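Putative alpha-L-fucosidase (Bacteroides thetaiotaomicron, PDB 3EYP) probably hydrolyses alpha-L-fucosides as a glycoside hydrolase family 29 enzyme, with a TIM-barrel domain followed by an F5/8 type C domain. Local coordinates at residues Glu277-Tyr282 with Gln317-Thr322. Sequence-based numbering, arbitrary orientation.
Sequences ELWDIY and QGIDET
Helical segments 277-282 and 317-322 come nearest at Trp279 and Ile319, whose CA atoms lie 8.1 Å apart. No hydrogen bond joins them. Ile319 carries the contact, reaching across to both aromatic side chains. Its CD1 sits over one face of the Tyr282 ring, 3.6 Å from the ring centroid and 18° off the ring normal. This is a CH-pi contact. The methyl is shifted toward the rim and approaches Tyr282 CD1 and CE1 at 3.5 Å. The CG2 branch reaches the phenol end, 3.9 Å from Tyr282 OH. With chi1 of Tyr282 at -180°, CG lies opposite the backbone N, and this sets a face of the ring against the Ile319 methyl. The Trp279 indole meets Ile319 obliquely, Trp279 CZ3 to Ile319 CG1 at 4.1 Å. Helices 275-283 and 306-323 flank strand 291-295 in sequence; this strand is part of the parallel sheet of the TIM-barrel fold. Trp279 NE1 hydrogen-bonds to Gln456 OE1, close to the C-terminal end of the chain. Tyr282 OH hydrogen-bonds a bound glycerol, probably from crystallisation. Replacing Tyr282 by alanine would remove the ring, and Ile319 CD1 and CG2 would probably lose their packing surface, leaving a gap between the helices. Within helix 306-323, Thr322 OG1 hydrogen-bonds to Gly318 O at 2.8 Å. That carbonyl also accepts from Thr322 N, on the opposite face of its plane. Ser457 N donates to the same threonine hydroxyl oxygen.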
loop_
_atom_site.group_PDB
_atom_site.type_symbol
_atom_site.label_atom_id
_atom_site.label_comp_id
_atom_site.label_asym_id
_atom_site.label_seq_id
_atom_site.Cartn_x
_atom_site.Cartn_y
_atom_site.Cartn_z
ATOM N N GLU A 277 -6.237 -5.166 15.523
ATOM C CA GLU A 277 -5.278 -5.856 14.634
ATOM C C GLU A 277 -5.005 -5.037 13.375
ATOM O O GLU A 277 -3.863 -4.868 12.954
ATOM C CB GLU A 277 -5.736 -7.272 14.274
ATOM C CG GLU A 277 -5.507 -8.204 15.462
ATOM C CD GLU A 277 -6.166 -9.593 15.385
ATOM O OE1 GLU A 277 -5.618 -10.496 16.076
ATOM O OE2 GLU A 277 -7.188 -9.811 14.691
ATOM N N LEU A 278 -6.072 -4.465 12.815
ATOM C CA LEU A 278 -5.939 -3.677 11.578
ATOM C C LEU A 278 -5.220 -2.337 11.819
ATOM O O LEU A 278 -4.502 -1.827 10.983
ATOM C CB LEU A 278 -7.326 -3.450 10.945
ATOM C CG LEU A 278 -7.938 -4.757 10.383
ATOM C CD1 LEU A 278 -9.416 -4.479 10.030
ATOM C CD2 LEU A 278 -7.081 -5.316 9.154
ATOM N N TRP A 279 -5.445 -1.798 13.012
ATOM C CA TRP A 279 -4.781 -0.579 13.435
ATOM C C TRP A 279 -3.283 -0.850 13.550
ATOM O O TRP A 279 -2.460 -0.064 13.121
ATOM C CB TRP A 279 -5.372 -0.085 14.777
ATOM C CG TRP A 279 -4.629 0.994 15.481
ATOM C CD1 TRP A 279 -4.259 0.992 16.798
ATOM C CD2 TRP A 279 -4.215 2.252 14.949
ATOM N NE1 TRP A 279 -3.632 2.179 17.116
ATOM C CE2 TRP A 279 -3.620 2.977 16.001
ATOM C CE3 TRP A 279 -4.326 2.861 13.687
ATOM C CZ2 TRP A 279 -3.093 4.245 15.823
ATOM C CZ3 TRP A 279 -3.795 4.115 13.506
ATOM C CH2 TRP A 279 -3.195 4.809 14.582
ATOM N N ASP A 280 -2.952 -2.008 14.093
ATOM C CA ASP A 280 -1.563 -2.418 14.212
ATOM C C ASP A 280 -0.946 -2.487 12.816
ATOM O O ASP A 280 0.113 -1.973 12.532
ATOM C CB ASP A 280 -1.438 -3.813 14.817
ATOM C CG ASP A 280 -1.697 -3.839 16.297
ATOM O OD1 ASP A 280 -1.794 -2.749 16.888
ATOM O OD2 ASP A 280 -1.731 -4.957 16.882
ATOM N N ILE A 281 -1.654 -3.179 11.962
ATOM C CA ILE A 281 -1.217 -3.325 10.573
ATOM C C ILE A 281 -1.068 -2.005 9.842
ATOM O O ILE A 281 -0.048 -1.744 9.171
ATOM C CB ILE A 281 -2.155 -4.293 9.785
ATOM C CG1 ILE A 281 -1.920 -5.711 10.285
ATOM C CG2 ILE A 281 -1.907 -4.215 8.296
ATOM C CD1 ILE A 281 -3.013 -6.762 9.823
ATOM N N TYR A 282 -2.067 -1.157 10.003
ATOM C CA TYR A 282 -2.032 0.186 9.436
ATOM C C TYR A 282 -0.704 0.867 9.871
ATOM O O TYR A 282 0.022 1.506 9.088
ATOM C CB TYR A 282 -3.245 1.019 9.916
ATOM C CG TYR A 282 -3.283 2.441 9.355
ATOM C CD1 TYR A 282 -3.857 2.721 8.112
ATOM C CD2 TYR A 282 -2.713 3.501 10.066
ATOM C CE1 TYR A 282 -3.844 4.016 7.593
ATOM C CE2 TYR A 282 -2.697 4.794 9.563
ATOM C CZ TYR A 282 -3.266 5.047 8.339
ATOM O OH TYR A 282 -3.310 6.322 7.863
ATOM N N GLN A 317 -12.764 5.337 11.062
ATOM C CA GLN A 317 -13.238 6.229 12.141
ATOM C C GLN A 317 -12.156 6.434 13.185
ATOM O O GLN A 317 -11.885 7.554 13.637
ATOM C CB GLN A 317 -14.502 5.721 12.822
ATOM C CG GLN A 317 -15.039 6.793 13.760
ATOM C CD GLN A 317 -16.090 6.320 14.708
ATOM O OE1 GLN A 317 -16.863 5.413 14.405
ATOM N NE2 GLN A 317 -16.169 6.976 15.850
ATOM N N GLY A 318 -11.529 5.356 13.541
ATOM C CA GLY A 318 -10.420 5.393 14.487
ATOM C C GLY A 318 -9.257 6.248 14.017
ATOM O O GLY A 318 -8.687 7.040 14.779
ATOM N N ILE A 319 -8.896 6.091 12.753
ATOM C CA ILE A 319 -7.781 6.790 12.200
ATOM C C ILE A 319 -8.173 8.282 12.203
ATOM O O ILE A 319 -7.397 9.175 12.632
ATOM C CB ILE A 319 -7.388 6.306 10.738
ATOM C CG1 ILE A 319 -6.709 4.931 10.758
ATOM C CG2 ILE A 319 -6.385 7.243 10.062
ATOM C CD1 ILE A 319 -6.810 4.179 9.359
ATOM N N ASP A 320 -9.388 8.548 11.739
ATOM C CA ASP A 320 -9.841 9.935 11.610
ATOM C C ASP A 320 -9.828 10.642 12.947
ATOM O O ASP A 320 -9.241 11.717 13.078
ATOM C CB ASP A 320 -11.193 10.029 10.936
ATOM C CG ASP A 320 -11.095 9.853 9.415
ATOM O OD1 ASP A 320 -9.981 9.787 8.827
ATOM O OD2 ASP A 320 -12.171 9.767 8.814
ATOM N N GLU A 321 -10.373 9.988 13.962
ATOM C CA GLU A 321 -10.406 10.589 15.296
ATOM C C GLU A 321 -9.026 10.815 15.843
ATOM O O GLU A 321 -8.758 11.825 16.441
ATOM C CB GLU A 321 -11.188 9.784 16.310
ATOM C CG GLU A 321 -12.599 9.692 15.902
ATOM C CD GLU A 321 -13.467 9.089 16.919
ATOM O OE1 GLU A 321 -12.906 8.418 17.892
ATOM O OE2 GLU A 321 -14.718 9.314 16.714
ATOM N N THR A 322 -8.151 9.853 15.629
ATOM C CA THR A 322 -6.814 9.911 16.177
ATOM C C THR A 322 -6.042 11.125 15.663
ATOM O O THR A 322 -5.482 11.872 16.453
ATOM C CB THR A 322 -6.028 8.586 15.913
ATOM O OG1 THR A 322 -6.655 7.528 16.634
ATOM C CG2 THR A 322 -4.545 8.726 16.371
#